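Local coordinates for protein UDP-glucose 6-dehydrogenase (Pyrobaculum islandicum, PDB 3VTF) that probably catalyses the oxidation of UDP-glucose to UDP-glucuronate at the expense of two NAD(+), and holds UDP-glucose in its active-site cleft, at residues V34-G39 / E175-G180; G63-Y68 / E74-A79; Y319-L324 / V356-L361; Q395-L398 / G403-I406; R129-K134 / R157-E162. All coordinates share one frame; numbering follows the deposited sequence.

Contact 1 of 5, residues V34-G39 / E175-G180; sequences VVHAVG and EFLREG. With UPG (uridine-5'-diphosphate-glucose), chain B.
The Rossmann-type NAD-binding domain supplies this contact: Val-35 and His-36 on helix 31-43, which opens within a probable glycine-rich dinucleotide turn, meet Leu-177 of the loop that holds UDP-glucose. One methyl of the leucine does most of the touching. Leu-177 and Val-35 reach for each other tip to tip, with Leu-177 CD1 3.6 Å from Val-35 CG1, the branch that stands anti to the valine's own backbone N (chi1 165°). The same CD1 comes to 3.5 Å from His-36 CE1, approaching the imidazole at a slant. Glu-175 CB adds a lighter touch, 4.1 Å from His-36 CE1. The imidazole is also held by a hydrogen bond from ND1 to Val-32 O, and it meets the ring of Phe-186 edge-to-face. On the loop, Glu-175 sets its CG between the backbone N and the carbonyl carbon (chi1 55°) and bends at chi2; its OE1 accepts a hydrogen bond from Leu-177 N at 3.1 Å, a rather bent bond (137°). The backbone thus braced turns its polar atoms to the ligand: Leu-177 O accepts from UPG O4' at 2.8 Å, Phe-176 O accepts from UPG O3' at 3.1 Å, and Glu-179 N donates to the phosphate oxygen UPG O1B at 2.9 Å. With its side chain against helix 31-43 and its carbonyl on the glucose, Leu-177 joins the Rossmann-type domain to the UDP-glucose pocket.

Contact 2 of 5, residues G63-Y68 / E74-A79; sequences GRPHIY and EALGRA
Pro-65 and Leu-76 run past each other in opposite directions, the pyrrolidine ring presenting its CD and CG to a single methyl of the leucine. Leu-76 CD2 lies 4.0 Å from Pro-65 CD and 4.1 Å from Pro-65 CG, a loose apolar brush. The closer approach is to the peptide just upstream, where Leu-76 CD2 comes within 3.6 Å of Gly-63 C and 3.7 Å of Gly-63 CA. Leucine therefore packs as much on bare backbone as on a side chain. Its CG stands anti to its own N (chi1 168°), which carries the isobutyl group off helix 72-81 toward the loop; Leu-60 of helix 54-61 and Val-38 of helix 31-43 touch the same side chain. The main chains come nearest at two glycines, Gly-63 CA and Gly-77 CA being 5.5 Å apart. What calls for glycine at Gly-63 is its backbone: with phi at 77°, a CB would be jammed against the preceding carbonyl. Pro-65 also rests on Leu-72 and Glu-73 from the first turn of the same helix, so the loop follows that helix over more than one turn. No hydrogen bond joins the two segments, and the fit depends on shape. Gly-63, with two bonds back into the last turn, closes helix 54-61 in a Schellman motif, and the chain then folds back on helix 72-81 in a helix-loop-helix connection of the NAD-binding domain.

Contact 3 of 5, residues Y319-L324 / V356-L361; sequences YAVQLL and VEVARL
Two helical segments come side by side here, with Val-321 and Val-358 at the closest point: their CA atoms are 6.9 Å apart, near enough for short aliphatic side chains to meet directly. Both backbones are regular, each bonding N-H to the carbonyl four residues earlier, so these main-chain bonds stay within each helix. Val-321 carries the contact for helix 304-328, and it does so through one methyl. Val-321 CG2 lies 3.8 Å from Leu-361 CB and 4.1 Å from Leu-361 CD1, crossing the leucine at a slant. The same CG2 is 4.0 Å from Val-358 CG1, but there the two valines pass each other in opposite directions. Val-358 and Leu-361 are three residues apart on helix 354-364, which places them on one side of it, and Val-321 addresses both. Leu-361 keeps its CG beside its backbone N (chi1 -62°), an orientation that brings CD1 to the same valine methyl that CB already meets. Ile-405 of strand 403-406 touches Val-321 and Val-358 alike, so the helices are seated on a common face of the parallel sheet in the UDP-binding domain. Tyr-319 points away from this contact, and Leu-323 CG sits over the centre of its ring. With three aliphatic residues and no hydrogen bond or ion pair crossing between the segments, cohesion rests on dispersion and on the exclusion of water, and nothing directional dictates the register beyond the shapes of the methyl groups.

Contact 4 of 5, residues Q395-L398 / G403-I406; sequences QALL and GVII
Val-404 is the tight part of this contact, taking a leucine on each of its two branches. Val-404 CG1 lies 3.9 Å from Leu-398 CD2, and Val-404 CG2 is 4.1 Å from Leu-397 CD2; Leu-398 CD2 also reaches CG2 at 4.1 Å. Both leucines come in aslant, and although neither CB is aimed squarely at the strand, their ends bend nearer. The valine holds CG1 wedged between its backbone N and carbonyl carbon (chi1 73°), which leaves CG2 anti to that N and spreads the two methyls toward the helix. Strand 403-406 lies inside the parallel Rossmann-like sheet of the UDP-binding domain, between strands 335-339 and 422-425, and helix 394-400 is the helix of the beta-alpha-beta crossover that leads into it from strand 389-390. Leu-339 of the neighbouring strand touches all three residues, and Tyr-370 and His-372 of strand 368-372 touch Leu-397. The other side of the helix is looser. Ala-396 and Gln-395 are partly exposed, and the glutamine makes polar contacts instead: its OE1 accepts from Asp-417 N, while its NE2 bonds to Asp-399 OD1 one turn further along the helix.

Contact 5 of 5, residues R129-K134 / R157-E162; sequences RGIRAK and RAVAEE
Arg-129 opens the contact by lying alongside Glu-162, both side chains pointing the same way. Its backbone N is 3.6 Å from Glu-162 CB, and its CG is 3.8 Å from that same CB. The charged ends stop short of a salt bridge: Arg-129 NH1 and Glu-162 OE1 are 4.3 Å apart, with the guanidinium and carboxylate planes turned 60° from each other. Each has a firmer partner, Arg-129 NE in Glu-92 and Glu-162 OE2 in Arg-125. Two residues on, Ile-131 turns inward, and its CD1 meets Val-159 CG1 at 3.9 Å, the side chains crossing at about a right angle; Val-140 and Phe-168 touch both. Arg-132 comes next. Its CG is anti to its backbone N (chi1 -169°) and the chain stays extended as far as NE, so it runs past Glu-162. On the way Arg-132 CD lies 3.4 Å from Glu-162 O. A water in the guanidinium plane closes the remaining distance, accepting from Arg-132 NH1 at 3.2 Å and donating to Glu-162 O at 2.8 Å, with a weak bond to Glu-162 OE1 at 3.5 Å. Lys-134 ends the helix with its NZ turned to Asp-99. A small apolar pair inside and a watery, charged margin outside imply that Glu-162 is held chiefly by its salt bridge to Arg-125, with the water and the neighbouring Arg-129 adding weaker help.

Read from the N terminus, contact 1 opens on helix 31-43 and closes some 140 residues later on the substrate loop. Two shorter loops fall within that span, one after the other: contact 2, joining 63-68 to the next helix, and contact 5, pairing helices 118-134 and 151-160 of the same domain. Contacts 1 and 2 touch, chiefly where Val-38 packs on Ala-75 and Leu-76, whereas contact 5 stays about 17 Å from contact 1 at the nearest atoms. Contacts 3 and 4 follow in series: contact 3 pairs helices 304-328 and 354-364, and contact 4 ties helix 394-400 to strand 403-406 of the UDP-binding domain's sheet; the two touch chiefly through Ile-405.

Contact 1 of 5, residues V34-G39 / E175-G180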
# COMPACT_ATOMS: atom_id res chain seq x y z
N VAL A 34 -20.38 15.97 14.82
CA VAL A 34 -20.17 17.08 15.79
C VAL A 34 -18.91 17.88 15.44
O VAL A 34 -18.94 19.11 15.56
CB VAL A 34 -20.13 16.57 17.26
CG1 VAL A 34 -18.80 15.86 17.51
CG2 VAL A 34 -20.33 17.77 18.19
N VAL A 35 -17.90 17.23 14.85
CA VAL A 35 -16.71 17.97 14.43
C VAL A 35 -17.04 18.84 13.20
O VAL A 35 -16.55 19.99 13.04
CB VAL A 35 -15.49 17.04 14.17
CG1 VAL A 35 -14.39 17.76 13.39
CG2 VAL A 35 -14.94 16.53 15.49
N HIS A 36 -17.88 18.31 12.31
CA HIS A 36 -18.25 19.21 11.17
C HIS A 36 -19.12 20.35 11.61
O HIS A 36 -19.00 21.47 11.10
CB HIS A 36 -18.95 18.40 10.08
CG HIS A 36 -17.95 17.62 9.23
ND1 HIS A 36 -17.31 16.50 9.68
CD2 HIS A 36 -17.41 17.90 7.99
CE1 HIS A 36 -16.41 16.09 8.73
NE2 HIS A 36 -16.50 16.94 7.71
N ALA A 37 -20.04 20.06 12.51
CA ALA A 37 -20.96 21.14 12.96
C ALA A 37 -20.17 22.26 13.61
O ALA A 37 -20.37 23.45 13.32
CB ALA A 37 -22.00 20.56 13.91
N VAL A 38 -19.30 21.89 14.54
CA VAL A 38 -18.42 22.88 15.20
C VAL A 38 -17.44 23.56 14.26
O VAL A 38 -17.26 24.82 14.29
CB VAL A 38 -17.66 22.19 16.39
CG1 VAL A 38 -16.52 23.09 16.90
CG2 VAL A 38 -18.64 21.85 17.50
N GLY A 39 -16.81 22.77 13.40
CA GLY A 39 -15.84 23.31 12.47
C GLY A 39 -16.46 24.27 11.44
O GLY A 39 -15.83 25.28 11.09
N GLU A 175 -15.78 11.84 4.20
CA GLU A 175 -14.97 12.44 5.30
C GLU A 175 -13.81 11.53 5.60
O GLU A 175 -13.87 10.34 5.29
CB GLU A 175 -15.84 12.68 6.51
CG GLU A 175 -16.54 11.41 6.96
CD GLU A 175 -15.63 10.55 7.78
OE1 GLU A 175 -14.65 11.11 8.42
OE2 GLU A 175 -15.88 9.34 7.81
N PHE A 176 -12.71 12.13 6.05
CA PHE A 176 -11.48 11.43 6.21
C PHE A 176 -10.87 11.71 7.57
O PHE A 176 -9.68 11.40 7.78
CB PHE A 176 -10.50 11.88 5.11
CG PHE A 176 -10.97 11.55 3.72
CD1 PHE A 176 -11.00 10.22 3.26
CD2 PHE A 176 -11.44 12.56 2.88
CE1 PHE A 176 -11.45 9.89 1.97
CE2 PHE A 176 -11.87 12.25 1.57
CZ PHE A 176 -11.90 10.91 1.14
N LEU A 177 -11.70 12.21 8.50
CA LEU A 177 -11.30 12.57 9.84
C LEU A 177 -10.79 11.31 10.57
O LEU A 177 -11.47 10.30 10.55
CB LEU A 177 -12.54 13.10 10.63
CG LEU A 177 -13.20 14.39 10.01
CD1 LEU A 177 -14.06 14.99 11.09
CD2 LEU A 177 -12.16 15.42 9.50
N ARG A 178 -9.70 11.41 11.31
CA ARG A 178 -9.37 10.33 12.27
C ARG A 178 -9.75 10.71 13.68
O ARG A 178 -9.53 11.87 14.16
CB ARG A 178 -7.88 9.93 12.24
CG ARG A 178 -7.33 9.93 10.86
CD ARG A 178 -5.84 9.64 10.88
NE ARG A 178 -5.03 10.76 11.34
CZ ARG A 178 -4.74 11.84 10.62
NH1 ARG A 178 -5.18 11.98 9.37
NH2 ARG A 178 -3.98 12.78 11.17
N GLU A 179 -10.29 9.74 14.39
CA GLU A 179 -10.56 9.96 15.79
C GLU A 179 -9.25 10.28 16.49
O GLU A 179 -8.18 9.72 16.12
CB GLU A 179 -11.15 8.73 16.42
CG GLU A 179 -12.63 8.79 16.64
CD GLU A 179 -13.11 7.63 17.53
OE1 GLU A 179 -12.92 7.66 18.79
OE2 GLU A 179 -13.69 6.74 16.94
N GLY A 180 -9.29 11.18 17.46
CA GLY A 180 -8.04 11.57 18.08
C GLY A 180 -7.36 12.74 17.47
O GLY A 180 -6.70 13.50 18.16
N1 UPG B . -3.53 0.69 13.41
C2 UPG B . -2.58 -0.38 13.32
N3 UPG B . -1.40 -0.15 12.75
C4 UPG B . -1.13 1.09 12.18
C5 UPG B . -2.07 2.18 12.22
C6 UPG B . -3.31 1.90 12.83
O2 UPG B . -2.82 -1.53 13.81
O4 UPG B . -0.01 1.25 11.59
C1C UPG B . -4.82 0.32 14.04
C2C UPG B . -5.13 1.29 15.17
O2C UPG B . -4.61 0.86 16.42
C3C UPG B . -6.68 1.28 15.18
C4C UPG B . -7.06 1.06 13.72
O4C UPG B . -5.84 0.63 13.07
O3C UPG B . -7.14 0.10 15.88
C5C UPG B . -7.57 2.34 13.01
O5C UPG B . -6.71 3.42 13.40
PA UPG B . -7.02 4.97 12.81
O1A UPG B . -6.87 5.00 11.26
O2A UPG B . -6.30 5.98 13.74
O3A UPG B . -8.52 5.13 13.37
PB UPG B . -9.87 5.82 12.72
O1B UPG B . -10.26 6.96 13.62
O2B UPG B . -10.71 4.52 12.75
O3B UPG B . -9.57 6.48 11.30
C1' UPG B . -9.89 5.77 10.07
C2' UPG B . -9.09 6.43 8.96
C3' UPG B . -9.70 7.83 8.70
C4' UPG B . -11.20 7.63 8.36
C5' UPG B . -11.91 7.05 9.65
C6' UPG B . -13.42 6.73 9.51
O2' UPG B . -7.79 6.56 9.65
O3' UPG B . -9.00 8.40 7.62
O4' UPG B . -11.75 8.94 8.12
O5' UPG B . -11.29 5.75 9.79
O6' UPG B . -13.72 6.39 8.14

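Contact 2 of 5, residues G63-Y68 / E74-A79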
# COMPACT_ATOMS: atom_id res chain seq x y z
N GLY A 63 -22.44 22.95 26.00
CA GLY A 63 -21.00 23.03 25.86
C GLY A 63 -20.25 21.80 26.41
O GLY A 63 -19.06 21.87 26.58
N ARG A 64 -20.94 20.69 26.64
CA ARG A 64 -20.28 19.50 27.20
C ARG A 64 -20.21 18.31 26.23
O ARG A 64 -21.20 17.55 26.11
CB ARG A 64 -21.03 19.01 28.45
CG ARG A 64 -20.80 19.89 29.70
CD ARG A 64 -22.09 20.57 30.15
NE ARG A 64 -22.98 19.69 30.92
CZ ARG A 64 -23.98 20.12 31.70
NH1 ARG A 64 -24.23 21.42 31.83
NH2 ARG A 64 -24.74 19.25 32.36
N PRO A 65 -19.05 18.11 25.57
CA PRO A 65 -19.03 17.07 24.57
C PRO A 65 -19.52 15.73 25.17
O PRO A 65 -19.21 15.44 26.32
CB PRO A 65 -17.55 17.02 24.17
CG PRO A 65 -17.12 18.45 24.32
CD PRO A 65 -17.84 18.95 25.54
N HIS A 66 -20.28 14.92 24.42
CA HIS A 66 -20.69 13.58 24.89
C HIS A 66 -19.65 12.55 24.53
O HIS A 66 -19.81 11.37 24.78
CB HIS A 66 -22.03 13.20 24.24
CG HIS A 66 -21.97 13.24 22.73
ND1 HIS A 66 -21.69 14.40 22.05
CD2 HIS A 66 -22.06 12.23 21.78
CE1 HIS A 66 -21.63 14.13 20.71
NE2 HIS A 66 -21.89 12.82 20.54
N ILE A 67 -18.55 12.96 23.94
CA ILE A 67 -17.55 11.98 23.43
C ILE A 67 -16.23 12.63 23.64
O ILE A 67 -16.16 13.87 23.71
CB ILE A 67 -17.72 11.66 21.89
CG1 ILE A 67 -17.71 12.94 21.01
CG2 ILE A 67 -18.96 10.78 21.66
CD1 ILE A 67 -17.33 12.69 19.54
N TYR A 68 -15.17 11.84 23.74
CA TYR A 68 -13.89 12.45 23.98
C TYR A 68 -13.16 12.67 22.70
O TYR A 68 -12.89 11.72 21.99
CB TYR A 68 -13.03 11.59 24.91
CG TYR A 68 -11.66 12.11 24.95
CD1 TYR A 68 -11.38 13.38 25.55
CD2 TYR A 68 -10.59 11.38 24.39
CE1 TYR A 68 -10.07 13.87 25.58
CE2 TYR A 68 -9.30 11.88 24.42
CZ TYR A 68 -9.07 13.11 25.04
OH TYR A 68 -7.82 13.57 25.02
N GLU A 74 -13.19 22.84 23.91
CA GLU A 74 -12.89 24.24 23.62
C GLU A 74 -13.38 24.73 22.24
O GLU A 74 -13.85 25.85 22.13
CB GLU A 74 -11.38 24.45 23.63
CG GLU A 74 -11.01 25.93 23.44
CD GLU A 74 -9.51 26.16 23.32
OE1 GLU A 74 -8.75 25.16 23.29
OE2 GLU A 74 -9.12 27.35 23.23
N ALA A 75 -13.26 23.91 21.18
CA ALA A 75 -13.83 24.31 19.88
C ALA A 75 -15.35 24.50 19.99
O ALA A 75 -15.94 25.50 19.48
CB ALA A 75 -13.47 23.27 18.78
N LEU A 76 -16.00 23.59 20.72
CA LEU A 76 -17.44 23.67 20.85
C LEU A 76 -17.83 25.02 21.57
O LEU A 76 -18.73 25.76 21.12
CB LEU A 76 -17.96 22.44 21.55
CG LEU A 76 -19.43 22.46 22.02
CD1 LEU A 76 -20.40 22.58 20.84
CD2 LEU A 76 -19.71 21.21 22.86
N GLY A 77 -17.14 25.34 22.66
CA GLY A 77 -17.48 26.54 23.47
C GLY A 77 -17.29 27.74 22.59
O GLY A 77 -18.15 28.61 22.58
N ARG A 78 -16.19 27.78 21.81
CA ARG A 78 -15.97 28.87 20.81
C ARG A 78 -17.08 28.94 19.75
O ARG A 78 -17.59 30.00 19.42
CB ARG A 78 -14.59 28.77 20.13
CG ARG A 78 -13.38 28.90 21.06
CD ARG A 78 -12.06 28.44 20.38
NE ARG A 78 -11.73 29.31 19.25
CZ ARG A 78 -10.97 30.42 19.33
NH1 ARG A 78 -10.43 30.79 20.48
NH2 ARG A 78 -10.75 31.18 18.24
N ALA A 79 -17.50 27.81 19.19
CA ALA A 79 -18.57 27.84 18.18
C ALA A 79 -19.90 28.33 18.74
O ALA A 79 -20.60 29.14 18.13
CB ALA A 79 -18.68 26.41 17.55

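Contact 3 of 5, residues Y319-L324 / V356-L361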
# COMPACT_ATOMS: atom_id res chain seq x y z
N TYR A 319 -3.80 -15.26 17.40
CA TYR A 319 -2.41 -15.64 17.49
C TYR A 319 -1.73 -15.16 18.78
O TYR A 319 -0.86 -15.87 19.33
CB TYR A 319 -1.65 -15.16 16.23
CG TYR A 319 -0.21 -15.53 16.11
CD1 TYR A 319 0.17 -16.90 16.04
CD2 TYR A 319 0.82 -14.52 16.02
CE1 TYR A 319 1.50 -17.25 15.90
CE2 TYR A 319 2.15 -14.90 15.84
CZ TYR A 319 2.49 -16.25 15.82
OH TYR A 319 3.82 -16.56 15.68
N ALA A 320 -2.10 -13.94 19.21
CA ALA A 320 -1.48 -13.32 20.39
C ALA A 320 -1.84 -14.22 21.62
O ALA A 320 -0.99 -14.47 22.47
CB ALA A 320 -2.05 -11.86 20.62
N VAL A 321 -3.10 -14.64 21.70
CA VAL A 321 -3.56 -15.49 22.79
C VAL A 321 -2.86 -16.89 22.69
O VAL A 321 -2.40 -17.42 23.69
CB VAL A 321 -5.11 -15.59 22.76
CG1 VAL A 321 -5.69 -16.76 23.69
CG2 VAL A 321 -5.69 -14.21 23.09
N GLN A 322 -2.69 -17.43 21.47
CA GLN A 322 -1.97 -18.67 21.31
C GLN A 322 -0.51 -18.59 21.80
O GLN A 322 0.01 -19.56 22.45
CB GLN A 322 -1.98 -19.15 19.85
CG GLN A 322 -3.36 -19.53 19.32
CD GLN A 322 -3.34 -19.81 17.82
OE1 GLN A 322 -2.26 -20.00 17.23
NE2 GLN A 322 -4.53 -19.84 17.20
N LEU A 323 0.15 -17.46 21.52
CA LEU A 323 1.52 -17.27 22.03
C LEU A 323 1.53 -17.28 23.56
O LEU A 323 2.42 -17.92 24.16
CB LEU A 323 2.11 -15.93 21.54
CG LEU A 323 2.39 -15.82 20.03
CD1 LEU A 323 2.69 -14.40 19.64
CD2 LEU A 323 3.53 -16.81 19.66
N LEU A 324 0.59 -16.56 24.19
CA LEU A 324 0.60 -16.47 25.65
C LEU A 324 0.40 -17.91 26.26
O LEU A 324 1.10 -18.35 27.21
CB LEU A 324 -0.50 -15.48 26.15
CG LEU A 324 -0.32 -15.27 27.69
CD1 LEU A 324 1.06 -14.71 28.08
CD2 LEU A 324 -1.46 -14.46 28.23
N VAL A 356 -10.37 -5.70 23.89
CA VAL A 356 -11.67 -6.38 24.32
C VAL A 356 -11.71 -7.78 23.74
O VAL A 356 -12.04 -8.76 24.46
CB VAL A 356 -12.92 -5.51 23.94
CG1 VAL A 356 -14.22 -6.24 24.21
CG2 VAL A 356 -12.88 -4.17 24.70
N GLU A 357 -11.38 -7.90 22.46
CA GLU A 357 -11.39 -9.20 21.76
C GLU A 357 -10.42 -10.16 22.43
O GLU A 357 -10.75 -11.35 22.61
CB GLU A 357 -10.90 -9.15 20.29
CG GLU A 357 -11.99 -9.06 19.24
CD GLU A 357 -13.17 -9.95 19.52
OE1 GLU A 357 -13.04 -11.18 19.32
OE2 GLU A 357 -14.20 -9.39 19.96
N VAL A 358 -9.20 -9.66 22.71
CA VAL A 358 -8.21 -10.50 23.44
C VAL A 358 -8.75 -10.90 24.85
O VAL A 358 -8.62 -12.06 25.22
CB VAL A 358 -6.82 -9.83 23.50
CG1 VAL A 358 -5.94 -10.53 24.52
CG2 VAL A 358 -6.19 -9.91 22.08
N ALA A 359 -9.36 -9.98 25.59
CA ALA A 359 -9.95 -10.30 26.92
C ALA A 359 -10.97 -11.45 26.75
O ALA A 359 -10.90 -12.47 27.46
CB ALA A 359 -10.61 -9.06 27.58
N ARG A 360 -11.84 -11.33 25.76
CA ARG A 360 -12.83 -12.41 25.50
C ARG A 360 -12.19 -13.72 25.16
O ARG A 360 -12.54 -14.79 25.74
CB ARG A 360 -13.77 -12.04 24.36
CG ARG A 360 -14.73 -10.91 24.67
CD ARG A 360 -15.78 -10.91 23.54
NE ARG A 360 -16.62 -9.69 23.56
CZ ARG A 360 -16.47 -8.66 22.71
NH1 ARG A 360 -15.54 -8.66 21.75
NH2 ARG A 360 -17.24 -7.61 22.84
N LEU A 361 -11.21 -13.69 24.27
CA LEU A 361 -10.51 -14.96 24.00
C LEU A 361 -9.87 -15.55 25.26
O LEU A 361 -9.80 -16.77 25.44
CB LEU A 361 -9.41 -14.83 22.89
CG LEU A 361 -10.00 -14.42 21.50
CD1 LEU A 361 -8.92 -13.83 20.53
CD2 LEU A 361 -10.68 -15.62 20.87

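Contact 4 of 5, residues Q395-L398 / G403-I406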
# COMPACT_ATOMS: atom_id res chain seq x y z
N GLN A 395 0.80 -0.60 36.59
CA GLN A 395 1.94 -1.30 37.25
C GLN A 395 1.42 -2.35 38.19
O GLN A 395 1.92 -3.50 38.25
CB GLN A 395 2.94 -0.32 37.96
CG GLN A 395 4.22 -1.07 38.42
CD GLN A 395 4.98 -1.70 37.25
OE1 GLN A 395 5.44 -1.02 36.39
NE2 GLN A 395 5.10 -3.01 37.24
N ALA A 396 0.37 -1.96 38.94
CA ALA A 396 -0.29 -2.86 39.86
C ALA A 396 -0.88 -4.03 39.09
O ALA A 396 -0.89 -5.17 39.58
CB ALA A 396 -1.38 -2.11 40.62
N LEU A 397 -1.39 -3.77 37.89
CA LEU A 397 -1.89 -4.89 37.04
C LEU A 397 -0.71 -5.84 36.71
O LEU A 397 -0.82 -7.04 36.87
CB LEU A 397 -2.57 -4.36 35.74
CG LEU A 397 -2.98 -5.45 34.71
CD1 LEU A 397 -4.17 -4.97 33.83
CD2 LEU A 397 -1.75 -5.84 33.83
N LEU A 398 0.42 -5.29 36.25
CA LEU A 398 1.58 -6.18 35.92
C LEU A 398 2.02 -7.02 37.12
O LEU A 398 2.28 -8.23 37.01
CB LEU A 398 2.75 -5.32 35.47
CG LEU A 398 2.63 -4.60 34.14
CD1 LEU A 398 3.86 -3.79 33.85
CD2 LEU A 398 2.47 -5.75 33.12
N GLY A 403 1.12 -13.38 33.13
CA GLY A 403 1.33 -13.04 31.71
C GLY A 403 0.49 -11.83 31.30
O GLY A 403 -0.52 -11.48 31.93
N VAL A 404 0.93 -11.11 30.31
CA VAL A 404 0.21 -9.91 29.92
C VAL A 404 0.25 -9.76 28.36
O VAL A 404 1.20 -10.15 27.68
CB VAL A 404 0.74 -8.65 30.67
CG1 VAL A 404 2.10 -8.25 30.14
CG2 VAL A 404 -0.15 -7.45 30.44
N ILE A 405 -0.81 -9.19 27.82
CA ILE A 405 -0.83 -8.86 26.39
C ILE A 405 -1.06 -7.39 26.33
O ILE A 405 -2.04 -6.89 26.95
CB ILE A 405 -2.01 -9.61 25.66
CG1 ILE A 405 -1.72 -11.11 25.59
CG2 ILE A 405 -2.17 -9.04 24.25
CD1 ILE A 405 -2.88 -12.04 25.14
N ILE A 406 -0.17 -6.71 25.62
CA ILE A 406 -0.23 -5.28 25.42
C ILE A 406 -1.07 -5.05 24.16
O ILE A 406 -0.64 -5.46 23.09
CB ILE A 406 1.17 -4.69 25.21
CG1 ILE A 406 2.13 -5.02 26.43
CG2 ILE A 406 1.07 -3.16 24.96
CD1 ILE A 406 3.54 -4.40 26.21

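Contact 5 of 5, residues R129-K134 / R157-E162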
# COMPACT_ATOMS: atom_id res chain seq x y z
N ARG A 129 -38.60 15.91 3.96
CA ARG A 129 -39.70 16.66 4.69
C ARG A 129 -39.31 18.11 4.98
O ARG A 129 -40.09 19.04 4.83
CB ARG A 129 -39.98 15.86 5.94
CG ARG A 129 -40.76 14.59 5.62
CD ARG A 129 -41.41 13.99 6.86
NE ARG A 129 -40.39 13.51 7.76
CZ ARG A 129 -39.87 12.27 7.77
NH1 ARG A 129 -40.32 11.33 6.98
NH2 ARG A 129 -38.91 11.97 8.63
N GLY A 130 -38.04 18.34 5.31
CA GLY A 130 -37.65 19.73 5.62
C GLY A 130 -37.66 20.55 4.36
O GLY A 130 -38.04 21.74 4.37
N ILE A 131 -37.25 19.94 3.24
CA ILE A 131 -37.22 20.63 1.98
C ILE A 131 -38.65 21.00 1.58
O ILE A 131 -38.89 22.09 1.02
CB ILE A 131 -36.51 19.71 0.95
CG1 ILE A 131 -34.97 19.66 1.24
CG2 ILE A 131 -36.67 20.26 -0.47
CD1 ILE A 131 -34.16 18.75 0.26
N ARG A 132 -39.56 20.03 1.75
CA ARG A 132 -40.97 20.24 1.36
C ARG A 132 -41.54 21.46 2.12
O ARG A 132 -42.13 22.35 1.52
CB ARG A 132 -41.74 19.00 1.75
CG ARG A 132 -43.15 19.04 1.13
CD ARG A 132 -43.96 17.90 1.62
NE ARG A 132 -45.32 18.18 1.21
CZ ARG A 132 -46.30 17.29 1.23
NH1 ARG A 132 -46.05 16.05 1.61
NH2 ARG A 132 -47.51 17.65 0.86
N ALA A 133 -41.24 21.54 3.42
CA ALA A 133 -41.65 22.68 4.28
C ALA A 133 -40.94 23.93 3.83
O ALA A 133 -41.54 25.00 3.79
CB ALA A 133 -41.35 22.36 5.72
N LYS A 134 -39.66 23.83 3.46
CA LYS A 134 -38.93 25.07 3.05
C LYS A 134 -39.49 25.65 1.76
O LYS A 134 -39.44 26.88 1.51
CB LYS A 134 -37.38 24.81 2.86
CG LYS A 134 -36.59 26.08 2.68
CD LYS A 134 -35.03 25.94 2.72
CE LYS A 134 -34.50 25.25 1.49
NZ LYS A 134 -33.00 25.34 1.35
N ARG A 157 -33.61 9.31 -3.96
CA ARG A 157 -35.00 8.78 -4.05
C ARG A 157 -35.79 9.02 -2.78
O ARG A 157 -36.92 9.45 -2.84
CB ARG A 157 -35.00 7.28 -4.39
CG ARG A 157 -36.40 6.72 -4.52
CD ARG A 157 -36.38 5.27 -5.06
NE ARG A 157 -35.47 4.41 -4.30
CZ ARG A 157 -35.74 3.96 -3.06
NH1 ARG A 157 -36.85 4.34 -2.43
NH2 ARG A 157 -34.87 3.17 -2.41
N ALA A 158 -35.18 8.73 -1.60
CA ALA A 158 -35.85 8.95 -0.39
C ALA A 158 -36.18 10.45 -0.14
O ALA A 158 -37.28 10.78 0.41
CB ALA A 158 -35.00 8.34 0.77
N VAL A 159 -35.25 11.33 -0.44
CA VAL A 159 -35.48 12.77 -0.44
C VAL A 159 -36.68 13.14 -1.39
O VAL A 159 -37.65 13.76 -0.95
CB VAL A 159 -34.24 13.55 -0.87
CG1 VAL A 159 -34.57 15.06 -0.82
CG2 VAL A 159 -33.04 13.29 0.11
N ALA A 160 -36.62 12.73 -2.65
CA ALA A 160 -37.68 13.08 -3.64
C ALA A 160 -39.04 12.57 -3.17
O ALA A 160 -40.05 13.27 -3.40
CB ALA A 160 -37.32 12.56 -5.04
N GLU A 161 -39.07 11.39 -2.55
CA GLU A 161 -40.33 10.81 -2.12
C GLU A 161 -40.99 11.65 -1.00
O GLU A 161 -42.19 11.47 -0.73
CB GLU A 161 -40.18 9.35 -1.66
CG GLU A 161 -39.99 8.37 -2.82
CD GLU A 161 -39.68 6.95 -2.36
OE1 GLU A 161 -39.69 6.68 -1.12
OE2 GLU A 161 -39.32 6.11 -3.22
N GLU A 162 -40.25 12.55 -0.32
CA GLU A 162 -40.85 13.37 0.74
C GLU A 162 -40.89 14.85 0.43
O GLU A 162 -41.45 15.62 1.21
CB GLU A 162 -40.10 13.17 2.12
CG GLU A 162 -39.79 11.71 2.48
CD GLU A 162 -41.06 10.95 2.79
OE1 GLU A 162 -42.07 11.66 3.09
OE2 GLU A 162 -41.04 9.69 2.70
O HOH W 1 -43.45 14.87 2.99